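Local coordinates for DUF5624 domain-containing protein (Legionella pneumophila subsp. pneumophila, PDB 4JX2) that is of unknown function but is probably secreted, pairing alpha helices with a small mixed beta sheet in a two-chain assembly, at residues A[47-50]-A[51-55]; A[207-211]-A[212-216]; A[158-162]-A[163-167]; A[250-253]-A[254-257]. All coordinates share one frame; numbering follows the deposited sequence.

Interaction 1: A[47-50]-A[51-55]; sequences PGYP and KGKIN
The hydroxyl of Tyr49 reaches the backbone of Lys53 beyond the turn. Tyr49 OH lies 3.1 Å from Lys53 O in a weak hydrogen bond, one that competes with a second weak one to Gln58 for the same proton. Lys53 O sits at the edge of the phenol ring, near its plane. CB of Asn55 also lies against the hydroxyl, 3.4 Å from Tyr49 OH, with the amide plane turned 72° from the ring. The first torsion of Tyr49, near trans (chi1 -176°), carries this hydroxyl end toward Lys53 O and Asn55. What brings Lys53 O to the ring edge is a type II beta turn from Pro50 to Lys53, with Gly52 at positive phi and a weak bond from Lys53 N to Pro50 O (3.4 Å). CG of Pro50 lies beside CB of Lys53, 4.0 Å away, both side chains running the same way. Farther out, the ammonium of Lys53 forms a salt bridge with Asp40, while Phe39 meets the Tyr49 ring nearly at right angles. Asn55 is the N-cap of helix 56-66: its OD1 accepts from Gln58 N, and its ND2 donates to Asp44.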
loop_
_atom_site.group_PDB
_atom_site.type_symbol
_atom_site.label_atom_id
_atom_site.label_comp_id
_atom_site.label_asym_id
_atom_site.label_seq_id
_atom_site.Cartn_x
_atom_site.Cartn_y
_atom_site.Cartn_z
ATOM N N PRO A 47 9.867 24.015 1.717
ATOM C CA PRO A 47 9.982 25.369 2.288
ATOM C C PRO A 47 11.436 25.573 2.708
ATOM O O PRO A 47 12.063 24.653 3.266
ATOM C CB PRO A 47 8.998 25.364 3.465
ATOM C CG PRO A 47 8.829 23.940 3.825
ATOM C CD PRO A 47 9.163 23.090 2.634
ATOM N N GLY A 48 11.973 26.734 2.355
ATOM C CA GLY A 48 13.367 27.073 2.600
ATOM C C GLY A 48 14.108 27.224 1.287
ATOM O O GLY A 48 15.208 27.789 1.248
ATOM N N TYR A 49 13.492 26.737 0.190
ATOM C CA TYR A 49 14.056 26.870 -1.148
ATOM C C TYR A 49 14.239 28.355 -1.465
ATOM O O TYR A 49 13.325 29.154 -1.175
ATOM C CB TYR A 49 13.166 26.192 -2.196
ATOM C CG TYR A 49 13.722 26.189 -3.605
ATOM C CD1 TYR A 49 14.803 25.378 -3.949
ATOM C CD2 TYR A 49 13.111 26.920 -4.615
ATOM C CE1 TYR A 49 15.278 25.319 -5.259
ATOM C CE2 TYR A 49 13.571 26.866 -5.931
ATOM C CZ TYR A 49 14.652 26.059 -6.251
ATOM O OH TYR A 49 15.113 26.016 -7.545
ATOM N N PRO A 50 15.433 28.747 -1.986
ATOM C CA PRO A 50 15.673 30.160 -2.268
ATOM C C PRO A 50 14.752 30.718 -3.335
ATOM O O PRO A 50 14.565 30.143 -4.416
ATOM C CB PRO A 50 17.128 30.195 -2.725
ATOM C CG PRO A 50 17.417 28.850 -3.185
ATOM C CD PRO A 50 16.612 27.933 -2.332
ATOM N N LYS A 51 14.172 31.866 -2.997
ATOM C CA LYS A 51 13.304 32.630 -3.866
ATOM C C LYS A 51 14.100 33.074 -5.093
ATOM O O LYS A 51 15.222 33.576 -4.951
ATOM C CB LYS A 51 12.734 33.840 -3.104
ATOM C CG LYS A 51 11.981 33.480 -1.825
ATOM C CD LYS A 51 10.480 33.519 -1.999
ATOM C CE LYS A 51 9.770 32.933 -0.801
ATOM N NZ LYS A 51 8.326 33.305 -0.791
ATOM N N GLY A 52 13.527 32.812 -6.270
ATOM C CA GLY A 52 14.066 33.187 -7.574
ATOM C C GLY A 52 14.901 32.140 -8.283
ATOM O O GLY A 52 15.211 32.305 -9.467
ATOM N N LYS A 53 15.269 31.057 -7.578
ATOM C CA LYS A 53 16.100 30.019 -8.164
ATOM C C LYS A 53 15.362 29.108 -9.115
ATOM O O LYS A 53 14.219 28.725 -8.852
ATOM C CB LYS A 53 16.770 29.137 -7.095
ATOM C CG LYS A 53 18.142 28.684 -7.601
ATOM C CD LYS A 53 18.705 27.496 -6.933
ATOM C CE LYS A 53 19.663 26.807 -7.881
ATOM N NZ LYS A 53 20.918 27.551 -8.113
ATOM N N ILE A 54 16.052 28.725 -10.199
ATOM C CA ILE A 54 15.593 27.731 -11.155
ATOM C C ILE A 54 16.651 26.629 -11.113
ATOM O O ILE A 54 17.775 26.835 -11.558
ATOM C CB ILE A 54 15.274 28.268 -12.575
ATOM C CG1 ILE A 54 14.035 29.184 -12.539
ATOM C CG2 ILE A 54 15.013 27.103 -13.541
ATOM C CD1 ILE A 54 14.327 30.586 -12.539
ATOM N N ASN A 55 16.310 25.493 -10.487
ATOM C CA ASN A 55 17.245 24.387 -10.336
ATOM C C ASN A 55 17.248 23.495 -11.602
ATOM O O ASN A 55 16.499 23.754 -12.560
ATOM C CB ASN A 55 16.968 23.590 -9.041
ATOM C CG ASN A 55 15.688 22.816 -8.974
ATOM O OD1 ASN A 55 15.085 22.419 -9.980
ATOM N ND2 ASN A 55 15.298 22.496 -7.758
#

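Interaction 2: A[207-211]-A[212-216]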
loop_
_atom_site.group_PDB
_atom_site.type_symbol
_atom_site.label_atom_id
_atom_site.label_comp_id
_atom_site.label_asym_id
_atom_site.label_seq_id
_atom_site.Cartn_x
_atom_site.Cartn_y
_atom_site.Cartn_z
ATOM N N SER A 207 -16.595 -27.589 15.306
ATOM C CA SER A 207 -17.997 -27.963 15.248
ATOM C C SER A 207 -18.720 -27.091 14.235
ATOM O O SER A 207 -19.466 -27.621 13.406
ATOM C CB SER A 207 -18.640 -27.839 16.626
ATOM O OG SER A 207 -18.138 -28.813 17.530
ATOM N N LEU A 208 -18.441 -25.770 14.241
ATOM C CA LEU A 208 -19.058 -24.819 13.309
ATOM C C LEU A 208 -18.773 -25.214 11.845
ATOM O O LEU A 208 -19.696 -25.215 11.015
ATOM C CB LEU A 208 -18.565 -23.383 13.596
ATOM C CG LEU A 208 -18.900 -22.311 12.556
ATOM C CD1 LEU A 208 -20.389 -21.922 12.588
ATOM C CD2 LEU A 208 -18.023 -21.127 12.734
ATOM N N GLN A 209 -17.509 -25.584 11.551
ATOM C CA GLN A 209 -17.114 -25.998 10.225
ATOM C C GLN A 209 -17.866 -27.264 9.791
ATOM O O GLN A 209 -18.472 -27.288 8.715
ATOM C CB GLN A 209 -15.597 -26.232 10.170
ATOM C CG GLN A 209 -15.187 -26.814 8.816
ATOM C CD GLN A 209 -13.731 -26.894 8.506
ATOM O OE1 GLN A 209 -13.305 -26.458 7.442
ATOM N NE2 GLN A 209 -12.948 -27.486 9.389
ATOM N N ASN A 210 -17.824 -28.311 10.630
ATOM C CA ASN A 210 -18.428 -29.595 10.302
ATOM C C ASN A 210 -19.970 -29.561 10.303
ATOM O O ASN A 210 -20.571 -30.113 9.383
ATOM C CB ASN A 210 -17.903 -30.647 11.274
ATOM C CG ASN A 210 -18.367 -32.054 11.024
ATOM O OD1 ASN A 210 -17.840 -32.772 10.176
ATOM N ND2 ASN A 210 -19.326 -32.496 11.807
ATOM N N ASP A 211 -20.600 -28.923 11.322
ATOM C CA ASP A 211 -22.063 -28.936 11.499
ATOM C C ASP A 211 -22.819 -27.941 10.639
ATOM O O ASP A 211 -24.012 -28.152 10.380
ATOM C CB ASP A 211 -22.451 -28.691 12.970
ATOM C CG ASP A 211 -21.885 -29.680 13.964
ATOM O OD1 ASP A 211 -21.573 -30.819 13.560
ATOM O OD2 ASP A 211 -21.805 -29.334 15.158
ATOM N N PHE A 212 -22.159 -26.857 10.220
ATOM C CA PHE A 212 -22.845 -25.789 9.493
ATOM C C PHE A 212 -22.167 -25.377 8.154
ATOM O O PHE A 212 -22.790 -25.514 7.098
ATOM C CB PHE A 212 -22.993 -24.569 10.425
ATOM C CG PHE A 212 -23.530 -23.328 9.763
ATOM C CD1 PHE A 212 -24.844 -23.276 9.304
ATOM C CD2 PHE A 212 -22.730 -22.203 9.610
ATOM C CE1 PHE A 212 -25.342 -22.120 8.703
ATOM C CE2 PHE A 212 -23.232 -21.053 8.989
ATOM C CZ PHE A 212 -24.550 -21.006 8.591
ATOM N N LEU A 213 -20.929 -24.866 8.193
ATOM C CA LEU A 213 -20.254 -24.385 6.990
ATOM C C LEU A 213 -20.167 -25.448 5.885
ATOM O O LEU A 213 -20.407 -25.126 4.728
ATOM C CB LEU A 213 -18.855 -23.829 7.323
ATOM C CG LEU A 213 -18.814 -22.625 8.265
ATOM C CD1 LEU A 213 -17.394 -22.262 8.622
ATOM C CD2 LEU A 213 -19.572 -21.433 7.698
ATOM N N ASN A 214 -19.891 -26.706 6.245
ATOM C CA ASN A 214 -19.753 -27.824 5.293
ATOM C C ASN A 214 -21.081 -28.481 4.923
ATOM O O ASN A 214 -21.129 -29.290 3.990
ATOM C CB ASN A 214 -18.811 -28.890 5.864
ATOM C CG ASN A 214 -17.379 -28.446 5.923
ATOM O OD1 ASN A 214 -16.569 -29.027 6.650
ATOM N ND2 ASN A 214 -17.029 -27.415 5.151
ATOM N N GLY A 215 -22.125 -28.134 5.659
ATOM C CA GLY A 215 -23.442 -28.710 5.462
ATOM C C GLY A 215 -23.695 -29.794 6.487
ATOM O O GLY A 215 -22.789 -30.197 7.242
ATOM N N ASN A 216 -24.946 -30.255 6.521
ATOM C CA ASN A 216 -25.415 -31.286 7.424
ATOM C C ASN A 216 -26.534 -32.085 6.728
ATOM O O ASN A 216 -26.956 -31.699 5.637
ATOM C CB ASN A 216 -25.873 -30.669 8.751
ATOM C CG ASN A 216 -26.956 -29.627 8.639
ATOM O OD1 ASN A 216 -28.093 -29.912 8.243
ATOM N ND2 ASN A 216 -26.643 -28.411 9.071
#
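The phenyl ring of Phe212 meets Leu208 obliquely, CD2 of Phe212 lying 3.8 Å from CD1 of Leu208, and it stacks with the rings of Tyr192 and Tyr223. The other flat groups here, the amides of Gln209 and Asn214, have planes 32° apart; OD1 of Asn214 touches CG of Gln209 at 3.4 Å where the two chains cross at an angle. All this happens at the C-terminal end of helix 205-213, where the helix widens into a pi-type turn. Leu208 O shows the widening: it accepts from Leu213 N, five residues on, in its carbonyl plane at 3.1 Å, and from Phe212 N, which stands above that plane. The next bond, Asn214 N to Gln209 O at 2.9 Å, again spans five residues. The Leu208 and Phe212 side chains run abreast, and both pack on Leu123 of helix 119-131, so this flank of the helix is buried in the helical core. Gln209 and Asn214 make the polar bonds to the second subunit, whose Val339 also packs on Leu208 and Leu213. The extended Gln209 chain carries its amide to Thr341 and Asn342 of the second subunit, and Asn214 OD1 accepts from the side chain of that same Asn342. Gly215, at positive phi, then turns the chain out of the helix. Asn216 folds back, CG between its backbone N and carbonyl carbon (chi1 57°), and its OD1 accepts from Tyr219 N. Its ND2 donates to Asp211 O at 3.0 Å, the N-H pointing almost straight (165°) and the oxygen lying in the amide plane.

Interaction 3: A[158-162]-A[163-167]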
loop_
_atom_site.group_PDB
_atom_site.type_symbol
_atom_site.label_atom_id
_atom_site.label_comp_id
_atom_site.label_asym_id
_atom_site.label_seq_id
_atom_site.Cartn_x
_atom_site.Cartn_y
_atom_site.Cartn_z
ATOM N N THR A 158 -45.083 -11.838 -0.254
ATOM C CA THR A 158 -45.697 -11.824 -1.570
ATOM C C THR A 158 -47.092 -11.194 -1.418
ATOM O O THR A 158 -47.788 -11.508 -0.443
ATOM C CB THR A 158 -45.674 -13.217 -2.218
ATOM O OG1 THR A 158 -46.072 -13.097 -3.577
ATOM C CG2 THR A 158 -46.508 -14.261 -1.473
ATOM N N PRO A 159 -47.495 -10.255 -2.318
ATOM C CA PRO A 159 -46.745 -9.735 -3.475
ATOM C C PRO A 159 -45.827 -8.599 -3.028
ATOM O O PRO A 159 -45.734 -8.345 -1.818
ATOM C CB PRO A 159 -47.864 -9.286 -4.421
ATOM C CG PRO A 159 -48.989 -8.865 -3.516
ATOM C CD PRO A 159 -48.816 -9.596 -2.201
ATOM N N ASN A 160 -45.167 -7.916 -3.990
ATOM C CA ASN A 160 -44.237 -6.811 -3.743
ATOM C C ASN A 160 -42.997 -7.310 -2.961
ATOM O O ASN A 160 -42.502 -6.613 -2.070
ATOM C CB ASN A 160 -44.922 -5.610 -3.015
ATOM C CG ASN A 160 -46.058 -4.935 -3.759
ATOM O OD1 ASN A 160 -46.752 -5.538 -4.591
ATOM N ND2 ASN A 160 -46.306 -3.668 -3.432
ATOM N N ASN A 161 -42.478 -8.507 -3.310
ATOM C CA ASN A 161 -41.253 -9.015 -2.686
ATOM C C ASN A 161 -40.111 -8.027 -2.946
ATOM O O ASN A 161 -40.067 -7.416 -4.020
ATOM C CB ASN A 161 -40.895 -10.392 -3.220
ATOM C CG ASN A 161 -39.832 -11.069 -2.417
ATOM O OD1 ASN A 161 -38.654 -11.058 -2.768
ATOM N ND2 ASN A 161 -40.221 -11.652 -1.304
ATOM N N TRP A 162 -39.212 -7.850 -1.971
ATOM C CA TRP A 162 -38.101 -6.909 -2.070
ATOM C C TRP A 162 -37.264 -7.147 -3.359
ATOM O O TRP A 162 -36.855 -6.179 -4.009
ATOM C CB TRP A 162 -37.222 -6.981 -0.799
ATOM C CG TRP A 162 -36.402 -8.237 -0.688
ATOM C CD1 TRP A 162 -36.811 -9.441 -0.193
ATOM C CD2 TRP A 162 -35.062 -8.432 -1.166
ATOM N NE1 TRP A 162 -35.809 -10.373 -0.325
ATOM C CE2 TRP A 162 -34.728 -9.785 -0.934
ATOM C CE3 TRP A 162 -34.120 -7.602 -1.797
ATOM C CZ2 TRP A 162 -33.467 -10.313 -1.255
ATOM C CZ3 TRP A 162 -32.890 -8.140 -2.164
ATOM C CH2 TRP A 162 -32.561 -9.469 -1.860
ATOM N N LEU A 163 -37.065 -8.429 -3.731
ATOM C CA LEU A 163 -36.306 -8.899 -4.899
ATOM C C LEU A 163 -36.942 -8.464 -6.241
ATOM O O LEU A 163 -36.229 -8.260 -7.221
ATOM C CB LEU A 163 -36.235 -10.426 -4.821
ATOM C CG LEU A 163 -35.051 -11.137 -5.421
ATOM C CD1 LEU A 163 -33.749 -10.530 -5.004
ATOM C CD2 LEU A 163 -35.083 -12.590 -5.040
ATOM N N GLU A 164 -38.269 -8.299 -6.271
ATOM C CA GLU A 164 -39.025 -7.834 -7.438
ATOM C C GLU A 164 -39.001 -6.300 -7.543
ATOM O O GLU A 164 -39.366 -5.755 -8.580
ATOM C CB GLU A 164 -40.490 -8.308 -7.342
ATOM C CG GLU A 164 -40.725 -9.791 -7.597
ATOM C CD GLU A 164 -42.119 -10.317 -7.280
ATOM O OE1 GLU A 164 -43.002 -9.525 -6.871
ATOM O OE2 GLU A 164 -42.325 -11.541 -7.446
ATOM N N GLN A 165 -38.623 -5.609 -6.462
ATOM C CA GLN A 165 -38.628 -4.151 -6.391
ATOM C C GLN A 165 -37.252 -3.516 -6.569
ATOM O O GLN A 165 -37.161 -2.409 -7.107
ATOM C CB GLN A 165 -39.189 -3.702 -5.045
ATOM C CG GLN A 165 -40.688 -3.706 -4.918
ATOM C CD GLN A 165 -41.095 -3.237 -3.529
ATOM O OE1 GLN A 165 -41.830 -3.922 -2.812
ATOM N NE2 GLN A 165 -40.661 -2.044 -3.113
ATOM N N VAL A 166 -36.208 -4.159 -6.041
ATOM C CA VAL A 166 -34.828 -3.678 -6.149
ATOM C C VAL A 166 -34.444 -3.559 -7.642
ATOM O O VAL A 166 -34.812 -4.426 -8.441
ATOM C CB VAL A 166 -33.843 -4.604 -5.351
ATOM C CG1 VAL A 166 -33.774 -6.024 -5.930
ATOM C CG2 VAL A 166 -32.461 -3.986 -5.214
ATOM N N ASN A 167 -33.747 -2.472 -8.013
ATOM C CA ASN A 167 -33.249 -2.306 -9.375
ATOM C C ASN A 167 -31.969 -3.121 -9.517
ATOM O O ASN A 167 -30.873 -2.615 -9.234
ATOM C CB ASN A 167 -33.013 -0.831 -9.738
ATOM C CG ASN A 167 -32.675 -0.662 -11.201
ATOM O OD1 ASN A 167 -31.518 -0.448 -11.578
ATOM N ND2 ASN A 167 -33.658 -0.894 -12.067
#
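Two first torsions set up the contact between Leu163 and the residues before it. Trp162 holds CG between its backbone N and carbonyl carbon (chi1 72°), which folds the indole back against the next peptide, with Leu163 N over one ring face. Leu163 sends its own CG away from its backbone N (chi1 -151°), and the branch ending in CD1 lies against the indole. The result is a CH-pi contact: CD1 of Leu163 is 3.8 Å from the centroid of the six-membered ring of Trp162, over its face but offset toward the rim. Asn161, running alongside Leu163, is the N-cap of the short, weakly bonded helix 162-165. Its OD1 accepts from Leu163 N at 3.2 Å, the donor lying above the carbonyl plane, and its ND2 is held by the carbonyl oxygens of Asn155 and Gln157. Glu164 N bonds to Asn161 O at 3.0 Å. Trp162 O takes two donors: Val166 N arrives at 2.9 Å, nearly along the C=O axis, and Gln165 N at 3.1 Å from well above the plane. Around this turn, Leu163 packs on helix 175-197, Trp162 NE1 bonds to Asn155, and Phe34 of the second subunit meets the indole edge-to-face. Both ends of the Asn161 amide are spent on backbone groups, which fixes its rotation, while the indole pairs one polar N-H with apolar packing inside the chain and across the dimer.

Interaction 4: A[250-253]-A[254-257]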
loop_
_atom_site.group_PDB
_atom_site.type_symbol
_atom_site.label_atom_id
_atom_site.label_comp_id
_atom_site.label_asym_id
_atom_site.label_seq_id
_atom_site.Cartn_x
_atom_site.Cartn_y
_atom_site.Cartn_z
ATOM N N LYS A 250 -18.699 9.086 -22.985
ATOM C CA LYS A 250 -17.677 9.038 -24.020
ATOM C C LYS A 250 -16.311 9.093 -23.331
ATOM O O LYS A 250 -15.840 10.194 -23.026
ATOM C CB LYS A 250 -17.871 10.196 -25.027
ATOM N N ILE A 251 -15.708 7.924 -23.017
ATOM C CA ILE A 251 -14.399 7.920 -22.358
ATOM C C ILE A 251 -13.300 7.563 -23.358
ATOM O O ILE A 251 -13.388 6.551 -24.061
ATOM C CB ILE A 251 -14.340 7.018 -21.087
ATOM C CG1 ILE A 251 -15.313 7.577 -20.012
ATOM C CG2 ILE A 251 -12.877 6.911 -20.535
ATOM C CD1 ILE A 251 -15.620 6.714 -18.932
ATOM N N ASP A 252 -12.260 8.406 -23.408
ATOM C CA ASP A 252 -11.078 8.189 -24.236
ATOM C C ASP A 252 -10.089 7.416 -23.379
ATOM O O ASP A 252 -9.198 8.009 -22.753
ATOM C CB ASP A 252 -10.508 9.528 -24.746
ATOM C CG ASP A 252 -9.354 9.405 -25.726
ATOM O OD1 ASP A 252 -9.279 8.369 -26.443
ATOM O OD2 ASP A 252 -8.555 10.364 -25.818
ATOM N N TRP A 253 -10.301 6.086 -23.299
ATOM C CA TRP A 253 -9.556 5.158 -22.450
ATOM C C TRP A 253 -8.028 5.235 -22.601
ATOM O O TRP A 253 -7.376 5.271 -21.559
ATOM C CB TRP A 253 -10.039 3.717 -22.618
ATOM C CG TRP A 253 -11.405 3.502 -22.036
ATOM C CD1 TRP A 253 -12.576 3.374 -22.722
ATOM C CD2 TRP A 253 -11.752 3.475 -20.641
ATOM N NE1 TRP A 253 -13.627 3.216 -21.846
ATOM C CE2 TRP A 253 -13.145 3.248 -20.562
ATOM C CE3 TRP A 253 -11.008 3.547 -19.446
ATOM C CZ2 TRP A 253 -13.815 3.128 -19.337
ATOM C CZ3 TRP A 253 -11.669 3.401 -18.235
ATOM C CH2 TRP A 253 -13.057 3.223 -18.183
ATOM N N PRO A 254 -7.395 5.320 -23.801
ATOM C CA PRO A 254 -5.914 5.387 -23.825
ATOM C C PRO A 254 -5.316 6.584 -23.063
ATOM O O PRO A 254 -4.153 6.512 -22.666
ATOM C CB PRO A 254 -5.593 5.487 -25.310
ATOM C CG PRO A 254 -6.770 4.935 -25.988
ATOM C CD PRO A 254 -7.940 5.302 -25.176
ATOM N N HIS A 255 -6.119 7.653 -22.829
ATOM C CA HIS A 255 -5.681 8.869 -22.151
ATOM C C HIS A 255 -6.297 9.074 -20.774
ATOM O O HIS A 255 -6.022 10.097 -20.138
ATOM C CB HIS A 255 -5.953 10.094 -23.020
ATOM C CG HIS A 255 -5.099 10.107 -24.235
ATOM N ND1 HIS A 255 -5.647 9.983 -25.491
ATOM C CD2 HIS A 255 -3.751 10.152 -24.341
ATOM C CE1 HIS A 255 -4.626 10.005 -26.328
ATOM N NE2 HIS A 255 -3.462 10.101 -25.679
ATOM N N ALA A 256 -7.075 8.093 -20.290
ATOM C CA ALA A 256 -7.697 8.115 -18.961
ATOM C C ALA A 256 -6.617 8.114 -17.861
ATOM O O ALA A 256 -5.511 7.621 -18.067
ATOM C CB ALA A 256 -8.639 6.929 -18.795
ATOM N N LYS A 257 -6.930 8.736 -16.726
ATOM C CA LYS A 257 -6.049 8.857 -15.577
ATOM C C LYS A 257 -6.780 8.218 -14.393
ATOM O O LYS A 257 -7.740 8.804 -13.909
ATOM C CB LYS A 257 -5.714 10.350 -15.348
ATOM C CG LYS A 257 -4.976 10.981 -16.524
ATOM C CD LYS A 257 -4.972 12.491 -16.499
ATOM C CE LYS A 257 -3.991 13.035 -17.512
ATOM N NZ LYS A 257 -4.056 14.514 -17.608
#
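Asp252 OD2 accepts from ND1 of His255 at 3.0 Å, with an N-H...O angle of 158°. The carboxylate oxygen lies close to the imidazole plane, at the ring edge, but ND1 comes at it from above the carboxylate plane; the two flat groups are turned 60° apart. Asp252 can reach because its CG is anti to the backbone N (chi1 -174°), bringing the carboxylate abreast of the histidine side chain. The backbone joins the same two residues a second time: His255 N donates to Asp252 O at 3.1 Å. One step on, Ala256 N donates to Trp253 O, also at 3.1 Å, the donor standing well above the carbonyl plane. Pro254, spanned by both bonds, sets its CD 3.6 Å from Asp252 OD1. Within 250-253, CG2 of Ile251 covers the centre of one face of the Trp253 indole, 3.6 Å above its plane, and across the contact CE3 of Trp253 reaches CB of Ala256 at 4.2 Å. Trp253 and Ala256 both rest on Ile80 of strand 79-84, and Trp253 also touches Ile246 of helix 223-247. Gln78 accepts from Asp252 N through its side chain and pairs by backbone with Lys257. Successive bonds spanning three residues are the signature of a 3-10 turn, here laced by an Asp-His side-chain bond and leading directly into strand 257-262 of the mixed sheet.

In the fold
From the N terminus, interaction 1 turns the chain between helices 32-41 and 56-66. Interaction 3 follows, starting helix 162-165 after helix 136-155, then interaction 2 at the end of helix 205-213, and last interaction 4, between helix 223-247 and strand 257-262. Each is a local turn; they come in series, and none encloses or crosses another. Interactions 2 and 3 both fall in the DUF5624 region, their nearest atoms about 17 Å apart. Interaction 1 lies on the opposite side of the chain's centre from both, its centre about 68 Å from that of interaction 2 and about 65 Å from that of interaction 3. All three reach the second subunit, whereas interaction 4 joins helix to sheet within its own chain.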